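Local atomic coordinates of DUTPase (PDB entry 4GV8), a protein that hydrolyses dUTP to dUMP and pyrophosphate as a trimeric phage dUTPase, and probably has a second, moonlighting role. Residues Leu9-Ala14 with Lys46-Val51; Gly106-Lys111 with Arg121-Tyr126. One frame throughout, in Å; residues are numbered along the deposited sequence.

Interaction 1. Residues Leu9-Ala14 with Lys46-Val51; sequences LLSENA and KTDVAV
Leu10 and Asp48 join where the short antiparallel sheet of strands 4-9 and 49-52, part of the dUTPase jelly-roll, runs out. Leu9 and Val49 form its non-hydrogen-bonded pair. Just beyond it, Leu10 N donates to Asp48 O (2.8 Å), approaching from above the carbonyl plane. The first chain then folds back through a type I turn from Ser11 to Ala14, and the Asp48 side chain reaches into that turn. Its CB lies 3.7 Å from Ala14 CB. Next along, CG is anti to the carbonyl carbon (chi1 -70°) and close to Ser11 OG. At the tip the two oxygens part company: OD1 is bonded to Asn87 ND2 outside the contact, while OD2 accepts from Ser11 OG in a short bond of 2.5 Å, met on its anti side and 29° out of the carboxylate plane. A water gives OD2 a second donor and links it to Asn13 ND2. Ser11 OG is itself gripped twice, because it also accepts from Asn13 N (3.1 Å) in an ST turn, a bond made possible by OG sitting between the backbone N and the carbonyl carbon (chi1 74°). Apolar contacts complete the join: Leu10 CD1 reaches Ala50 CB, and the Leu9 and Val49 side chains run alongside each other on the same face of the sheet, with Leu9 CD2 3.8 Å from Val49 CG2. One residue before Asp48, Thr47 OG1 bonds to Leu88 O and accepts from Val49 N in a second ST turn. Packing is tight where Ala14 CB presses on Asp48 O at 3.0 Å.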
ATOM      1  N   LEU B   9     -16.368   2.613  21.230  1.00 53.75           N
ATOM      2  CA  LEU B   9     -15.316   3.492  21.668  1.00 52.37           C
ATOM      3  C   LEU B   9     -14.730   2.872  22.939  1.00 55.45           C
ATOM      4  O   LEU B   9     -15.476   2.477  23.837  1.00 57.29           O
ATOM      5  CB  LEU B   9     -15.859   4.917  21.862  1.00 53.24           C
ATOM      6  CG  LEU B   9     -16.552   5.590  20.660  1.00 62.65           C
ATOM      7  CD1 LEU B   9     -16.852   7.048  20.992  1.00 56.06           C
ATOM      8  CD2 LEU B   9     -15.710   5.524  19.369  1.00 58.23           C
ATOM      9  N   LEU B  10     -13.409   2.721  23.001  1.00 55.21           N
ATOM     10  CA  LEU B  10     -12.769   1.921  24.100  1.00 55.59           C
ATOM     11  C   LEU B  10     -12.145   2.785  25.178  1.00 56.06           C
ATOM     12  O   LEU B  10     -11.710   2.292  26.228  1.00 60.58           O
ATOM     13  CB  LEU B  10     -11.749   0.899  23.564  1.00 55.09           C
ATOM     14  CG  LEU B  10     -12.279  -0.012  22.399  1.00 54.91           C
ATOM     15  CD1 LEU B  10     -11.125  -0.729  21.653  1.00 43.98           C
ATOM     16  CD2 LEU B  10     -13.361  -0.990  22.874  1.00 49.77           C
ATOM     17  N   SER B  11     -12.111   4.085  24.944  1.00 58.19           N
ATOM     18  CA  SER B  11     -11.707   5.010  25.985  1.00 60.88           C
ATOM     19  C   SER B  11     -12.327   6.377  25.771  1.00 60.38           C
ATOM     20  O   SER B  11     -13.045   6.619  24.779  1.00 56.88           O
ATOM     21  CB  SER B  11     -10.171   5.120  26.074  1.00 56.96           C
ATOM     22  OG  SER B  11      -9.647   5.873  24.997  1.00 56.43           O
ATOM     23  N   GLU B  12     -12.026   7.241  26.743  1.00 59.48           N
ATOM     24  CA  GLU B  12     -12.353   8.656  26.709  1.00 66.24           C
ATOM     25  C   GLU B  12     -11.583   9.408  25.600  1.00 61.83           C
ATOM     26  O   GLU B  12     -12.033  10.468  25.182  1.00 63.47           O
ATOM     27  CB  GLU B  12     -12.094   9.317  28.092  1.00 64.89           C
ATOM     28  CG  GLU B  12     -10.628   9.354  28.567  1.00 70.59           C
ATOM     29  CD  GLU B  12     -10.417  10.089  29.911  1.00 78.18           C
ATOM     30  OE1 GLU B  12     -11.385  10.511  30.604  1.00 78.74           O
ATOM     31  OE2 GLU B  12      -9.237  10.240  30.287  1.00 82.32           O
ATOM     32  N   ASN B  13     -10.436   8.854  25.174  1.00 56.53           N
ATOM     33  CA  ASN B  13      -9.573   9.429  24.101  1.00 56.32           C
ATOM     34  C   ASN B  13     -10.051   9.079  22.662  1.00 52.74           C
ATOM     35  O   ASN B  13      -9.529   9.614  21.675  1.00 50.10           O
ATOM     36  CB  ASN B  13      -8.129   8.962  24.319  1.00 55.28           C
ATOM     37  CG  ASN B  13      -7.535   9.461  25.660  1.00 63.33           C
ATOM     38  OD1 ASN B  13      -7.868  10.547  26.125  1.00 63.03           O
ATOM     39  ND2 ASN B  13      -6.670   8.656  26.277  1.00 59.46           N
ATOM     40  N   ALA B  14     -11.047   8.192  22.571  1.00 54.03           N
ATOM     41  CA  ALA B  14     -11.583   7.690  21.285  1.00 56.36           C
ATOM     42  C   ALA B  14     -12.609   8.638  20.678  1.00 58.37           C
ATOM     43  O   ALA B  14     -13.198   9.479  21.334  1.00 58.07           O
ATOM     44  CB  ALA B  14     -12.180   6.303  21.440  1.00 50.19           C
ATOM     45  N   LYS B  46      -2.747   3.802  18.397  1.00 49.00           N
ATOM     46  CA  LYS B  46      -4.056   3.311  18.833  1.00 52.06           C
ATOM     47  C   LYS B  46      -5.123   4.319  18.491  1.00 48.54           C
ATOM     48  O   LYS B  46      -4.941   5.514  18.691  1.00 49.15           O
ATOM     49  CB  LYS B  46      -4.056   3.016  20.332  1.00 51.60           C
ATOM     50  CG  LYS B  46      -3.031   1.962  20.709  1.00 56.11           C
ATOM     51  N   THR B  47      -6.263   3.798  18.029  1.00 50.30           N
ATOM     52  CA  THR B  47      -7.472   4.576  17.730  1.00 47.31           C
ATOM     53  C   THR B  47      -8.446   4.584  18.926  1.00 48.29           C
ATOM     54  O   THR B  47      -9.374   5.440  19.017  1.00 49.91           O
ATOM     55  CB  THR B  47      -8.209   3.916  16.516  1.00 43.92           C
ATOM     56  OG1 THR B  47      -8.588   2.554  16.840  1.00 42.81           O
ATOM     57  CG2 THR B  47      -7.280   3.865  15.335  1.00 42.29           C
ATOM     58  N   ASP B  48      -8.241   3.605  19.808  1.00 48.88           N
ATOM     59  CA  ASP B  48      -9.223   3.211  20.841  1.00 51.39           C
ATOM     60  C   ASP B  48     -10.654   3.024  20.272  1.00 50.31           C
ATOM     61  O   ASP B  48     -11.680   3.382  20.872  1.00 53.32           O
ATOM     62  CB  ASP B  48      -9.172   4.191  22.050  1.00 52.72           C
ATOM     63  CG  ASP B  48      -7.906   4.044  22.865  1.00 50.36           C
ATOM     64  OD1 ASP B  48      -7.110   3.089  22.655  1.00 55.75           O
ATOM     65  OD2 ASP B  48      -7.704   4.851  23.767  1.00 59.00           O
ATOM     66  N   VAL B  49     -10.719   2.401  19.112  1.00 52.54           N
ATOM     67  CA  VAL B  49     -12.005   2.123  18.461  1.00 51.31           C
ATOM     68  C   VAL B  49     -11.999   0.640  18.058  1.00 52.43           C
ATOM     69  O   VAL B  49     -11.003   0.161  17.517  1.00 51.94           O
ATOM     70  CB  VAL B  49     -12.240   3.077  17.259  1.00 48.15           C
ATOM     71  CG1 VAL B  49     -13.423   2.635  16.406  1.00 48.15           C
ATOM     72  CG2 VAL B  49     -12.405   4.514  17.750  1.00 52.26           C
ATOM     73  N   ALA B  50     -13.074  -0.087  18.387  1.00 48.13           N
ATOM     74  CA  ALA B  50     -13.361  -1.404  17.786  1.00 47.27           C
ATOM     75  C   ALA B  50     -14.604  -1.286  16.853  1.00 49.08           C
ATOM     76  O   ALA B  50     -15.513  -0.482  17.069  1.00 50.30           O
ATOM     77  CB  ALA B  50     -13.560  -2.487  18.849  1.00 46.22           C
ATOM     78  N   VAL B  51     -14.593  -2.058  15.769  1.00 49.41           N
ATOM     79  CA  VAL B  51     -15.753  -2.148  14.880  1.00 49.13           C
ATOM     80  C   VAL B  51     -16.106  -3.643  14.793  1.00 49.73           C
ATOM     81  O   VAL B  51     -15.288  -4.493  15.169  1.00 55.58           O
ATOM     82  CB  VAL B  51     -15.460  -1.512  13.482  1.00 54.27           C
ATOM     83  CG1 VAL B  51     -15.169  -0.002  13.604  1.00 56.06           C
ATOM     84  CG2 VAL B  51     -14.312  -2.256  12.786  1.00 46.86           C
TER
HETATM   85  O   HOH W   1      -5.489   6.208  24.481  1.00 63.44           O

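Interaction 2. Residues Gly106-Lys111 with Arg121-Tyr126; sequences GVFDIK and RQYGTY
Phe108 and Tyr126 form a single backbone bridge, their CA atoms 4.5 Å apart. Between the segments it rests on one backbone bond, from Phe108 N to Thr125 O (3.1 Å), nearly straight at 167° and in the carbonyl plane; Phe108 makes another with Gln127. Beside it, Tyr126 CA lies 3.0 Å from Phe108 O, a bent CA-H...O contact. The second segment reaches this bridge through a type II turn from Gln122 to Thr125, with Gly124 at a positive phi; Gln122 O receives both Thr125 N and Thr125 OG1, which tightens the turn. Phe108 lies between two tyrosines in an aromatic cluster. Its CB sits over one face of the Tyr126 ring, offset toward the rim and 3.7 Å from the centroid, a CH-pi contact. Further out, the ring turns its edge to a face of Tyr123 in an offset edge-to-face pair, with planes at 78° and centroids 5.5 Å apart. Tyr123 CG is anti to its backbone N (chi1 -172°), and the far end of that ring, CZ and OH, meets Phe108 CZ. On Val107, CG1 touches Arg121 CD at 3.9 Å and Thr125 CG2. Around the contact, Phe108 also packs on Ile114 of strand 114-117, whose backbone pairs with Val107 through Asp115. Arg121 and Thr125 rest on Val36 of strand 35-37, while Tyr126 lies against Leu73 of strand 73-80 and its OH bonds to His72 N.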
ATOM      1  N   GLY B 106      11.065  23.230  16.865  1.00 59.24           N
ATOM      2  CA  GLY B 106       9.762  22.782  16.405  1.00 61.23           C
ATOM      3  C   GLY B 106       9.706  21.314  15.989  1.00 52.99           C
ATOM      4  O   GLY B 106      10.734  20.680  15.785  1.00 54.52           O
ATOM      5  N   VAL B 107       8.482  20.795  15.896  1.00 53.85           N
ATOM      6  CA  VAL B 107       8.155  19.468  15.364  1.00 50.37           C
ATOM      7  C   VAL B 107       7.101  19.646  14.267  1.00 49.88           C
ATOM      8  O   VAL B 107       6.321  20.593  14.280  1.00 52.27           O
ATOM      9  CB  VAL B 107       7.521  18.494  16.416  1.00 52.44           C
ATOM     10  CG1 VAL B 107       8.555  17.968  17.383  1.00 61.52           C
ATOM     11  CG2 VAL B 107       6.360  19.147  17.179  1.00 49.92           C
ATOM     12  N   PHE B 108       7.068  18.698  13.347  1.00 47.98           N
ATOM     13  CA  PHE B 108       6.036  18.643  12.335  1.00 48.14           C
ATOM     14  C   PHE B 108       4.822  17.920  12.874  1.00 50.28           C
ATOM     15  O   PHE B 108       4.919  16.965  13.688  1.00 44.92           O
ATOM     16  CB  PHE B 108       6.551  17.956  11.098  1.00 48.73           C
ATOM     17  CG  PHE B 108       7.608  18.754  10.359  1.00 49.93           C
ATOM     18  CD1 PHE B 108       8.930  18.329  10.330  1.00 53.64           C
ATOM     19  CD2 PHE B 108       7.269  19.909   9.699  1.00 55.72           C
ATOM     20  CE1 PHE B 108       9.884  19.072   9.645  1.00 62.24           C
ATOM     21  CE2 PHE B 108       8.211  20.638   8.980  1.00 54.45           C
ATOM     22  CZ  PHE B 108       9.524  20.221   8.969  1.00 51.41           C
ATOM     23  N   ASP B 109       3.676  18.411  12.419  1.00 48.45           N
ATOM     24  CA  ASP B 109       2.420  17.719  12.568  1.00 48.94           C
ATOM     25  C   ASP B 109       1.975  17.089  11.226  1.00 51.85           C
ATOM     26  O   ASP B 109       2.692  17.169  10.185  1.00 47.21           O
ATOM     27  CB  ASP B 109       1.356  18.660  13.162  1.00 53.46           C
ATOM     28  CG  ASP B 109       1.025  19.861  12.270  1.00 54.43           C
ATOM     29  OD1 ASP B 109       1.086  19.800  10.999  1.00 51.05           O
ATOM     30  OD2 ASP B 109       0.662  20.865  12.899  1.00 63.02           O
ATOM     31  N   ILE B 110       0.808  16.437  11.284  1.00 45.50           N
ATOM     32  CA  ILE B 110       0.279  15.658  10.161  1.00 47.40           C
ATOM     33  C   ILE B 110      -0.248  16.550   9.004  1.00 46.72           C
ATOM     34  O   ILE B 110      -0.518  16.034   7.954  1.00 51.78           O
ATOM     35  CB  ILE B 110      -0.814  14.620  10.606  1.00 48.65           C
ATOM     36  CG1 ILE B 110      -2.098  15.327  11.116  1.00 50.28           C
ATOM     37  CG2 ILE B 110      -0.236  13.648  11.609  1.00 45.79           C
ATOM     38  CD1 ILE B 110      -3.404  14.540  11.002  1.00 51.13           C
ATOM     39  N   LYS B 111      -0.384  17.867   9.201  1.00 55.74           N
ATOM     40  CA  LYS B 111      -0.653  18.845   8.105  1.00 54.12           C
ATOM     41  C   LYS B 111       0.657  19.313   7.396  1.00 61.26           C
ATOM     42  O   LYS B 111       0.636  20.138   6.447  1.00 59.58           O
ATOM     43  CB  LYS B 111      -1.449  20.060   8.671  1.00 51.76           C
ATOM     44  N   ARG B 121      14.323  18.945  19.115  1.00 47.78           N
ATOM     45  CA  ARG B 121      14.273  17.594  18.563  1.00 50.51           C
ATOM     46  C   ARG B 121      14.891  17.566  17.181  1.00 51.31           C
ATOM     47  O   ARG B 121      14.952  18.583  16.495  1.00 47.17           O
ATOM     48  CB  ARG B 121      12.826  17.075  18.446  1.00 52.14           C
ATOM     49  CG  ARG B 121      12.155  16.882  19.766  1.00 51.40           C
ATOM     50  CD  ARG B 121      10.987  15.935  19.707  1.00 53.10           C
ATOM     51  NE  ARG B 121      10.423  15.731  21.041  1.00 46.95           N
ATOM     52  CZ  ARG B 121      10.899  14.897  21.965  1.00 52.53           C
ATOM     53  NH1 ARG B 121      11.980  14.128  21.745  1.00 48.61           N
ATOM     54  NH2 ARG B 121      10.278  14.844  23.149  1.00 55.71           N
ATOM     55  N   GLN B 122      15.372  16.378  16.809  1.00 52.19           N
ATOM     56  CA  GLN B 122      15.956  16.142  15.508  1.00 51.08           C
ATOM     57  C   GLN B 122      14.965  16.530  14.367  1.00 52.06           C
ATOM     58  O   GLN B 122      13.784  16.143  14.376  1.00 44.18           O
ATOM     59  CB  GLN B 122      16.319  14.661  15.350  1.00 53.69           C
ATOM     60  CG  GLN B 122      17.420  14.139  16.251  1.00 65.38           C
ATOM     61  CD  GLN B 122      17.793  12.693  15.958  1.00 68.78           C
ATOM     62  OE1 GLN B 122      17.494  12.157  14.873  1.00 90.41           O
ATOM     63  NE2 GLN B 122      18.487  12.064  16.912  1.00 78.11           N
ATOM     64  N   TYR B 123      15.500  17.228  13.364  1.00 52.03           N
ATOM     65  CA  TYR B 123      14.727  17.757  12.257  1.00 51.86           C
ATOM     66  C   TYR B 123      14.142  16.559  11.480  1.00 47.40           C
ATOM     67  O   TYR B 123      14.849  15.576  11.234  1.00 47.93           O
ATOM     68  CB  TYR B 123      15.630  18.694  11.343  1.00 57.86           C
ATOM     69  CG  TYR B 123      14.824  19.433  10.257  1.00 54.31           C
ATOM     70  CD1 TYR B 123      14.107  20.599  10.559  1.00 64.62           C
ATOM     71  CD2 TYR B 123      14.695  18.923   8.970  1.00 63.27           C
ATOM     72  CE1 TYR B 123      13.330  21.263   9.596  1.00 63.31           C
ATOM     73  CE2 TYR B 123      13.918  19.574   7.987  1.00 67.25           C
ATOM     74  CZ  TYR B 123      13.242  20.751   8.305  1.00 67.85           C
ATOM     75  OH  TYR B 123      12.483  21.417   7.352  1.00 76.11           O
ATOM     76  N   GLY B 124      12.846  16.617  11.142  1.00 48.73           N
ATOM     77  CA  GLY B 124      12.160  15.492  10.464  1.00 42.91           C
ATOM     78  C   GLY B 124      11.287  14.649  11.411  1.00 46.47           C
ATOM     79  O   GLY B 124      10.587  13.701  10.992  1.00 42.24           O
ATOM     80  N   THR B 125      11.344  14.999  12.699  1.00 45.66           N
ATOM     81  CA  THR B 125      10.499  14.410  13.732  1.00 43.96           C
ATOM     82  C   THR B 125       9.084  14.984  13.596  1.00 43.02           C
ATOM     83  O   THR B 125       8.915  16.197  13.347  1.00 45.61           O
ATOM     84  CB  THR B 125      11.069  14.728  15.164  1.00 45.14           C
ATOM     85  OG1 THR B 125      12.315  14.064  15.342  1.00 43.90           O
ATOM     86  CG2 THR B 125      10.085  14.286  16.246  1.00 46.15           C
ATOM     87  N   TYR B 126       8.084  14.108  13.738  1.00 43.75           N
ATOM     88  CA  TYR B 126       6.641  14.456  13.775  1.00 40.97           C
ATOM     89  C   TYR B 126       6.078  14.237  15.174  1.00 44.65           C
ATOM     90  O   TYR B 126       6.506  13.318  15.899  1.00 45.10           O
ATOM     91  CB  TYR B 126       5.822  13.584  12.793  1.00 42.12           C
ATOM     92  CG  TYR B 126       6.070  13.994  11.362  1.00 37.40           C
ATOM     93  CD1 TYR B 126       5.205  14.872  10.716  1.00 40.92           C
ATOM     94  CD2 TYR B 126       7.162  13.561  10.713  1.00 37.14           C
ATOM     95  CE1 TYR B 126       5.417  15.274   9.431  1.00 37.95           C
ATOM     96  CE2 TYR B 126       7.439  13.969   9.426  1.00 43.99           C
ATOM     97  CZ  TYR B 126       6.570  14.838   8.788  1.00 42.01           C
ATOM     98  OH  TYR B 126       6.817  15.207   7.501  1.00 40.48           O
TER

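The two contacts lie in separate regions of the subunit, centres 25 Å apart and nearest atoms about 12 Å apart, and they do not touch. Interaction 1 is the nearer to the nucleotide: the Thr47 side chain is about 7 Å from a bound dUTP analogue, and its neighbours Asn87 and Leu88 are pocket residues, so Thr47 and Asp48, which bond to them, stand in a second shell. It also meets a second subunit, through Leu9 and Ala50. Interaction 2 is more remote, with the Asp109 side chain about 12 Å from an analogue, and no other chain of the trimer touches its segments; it probably belongs to the species-specific insert.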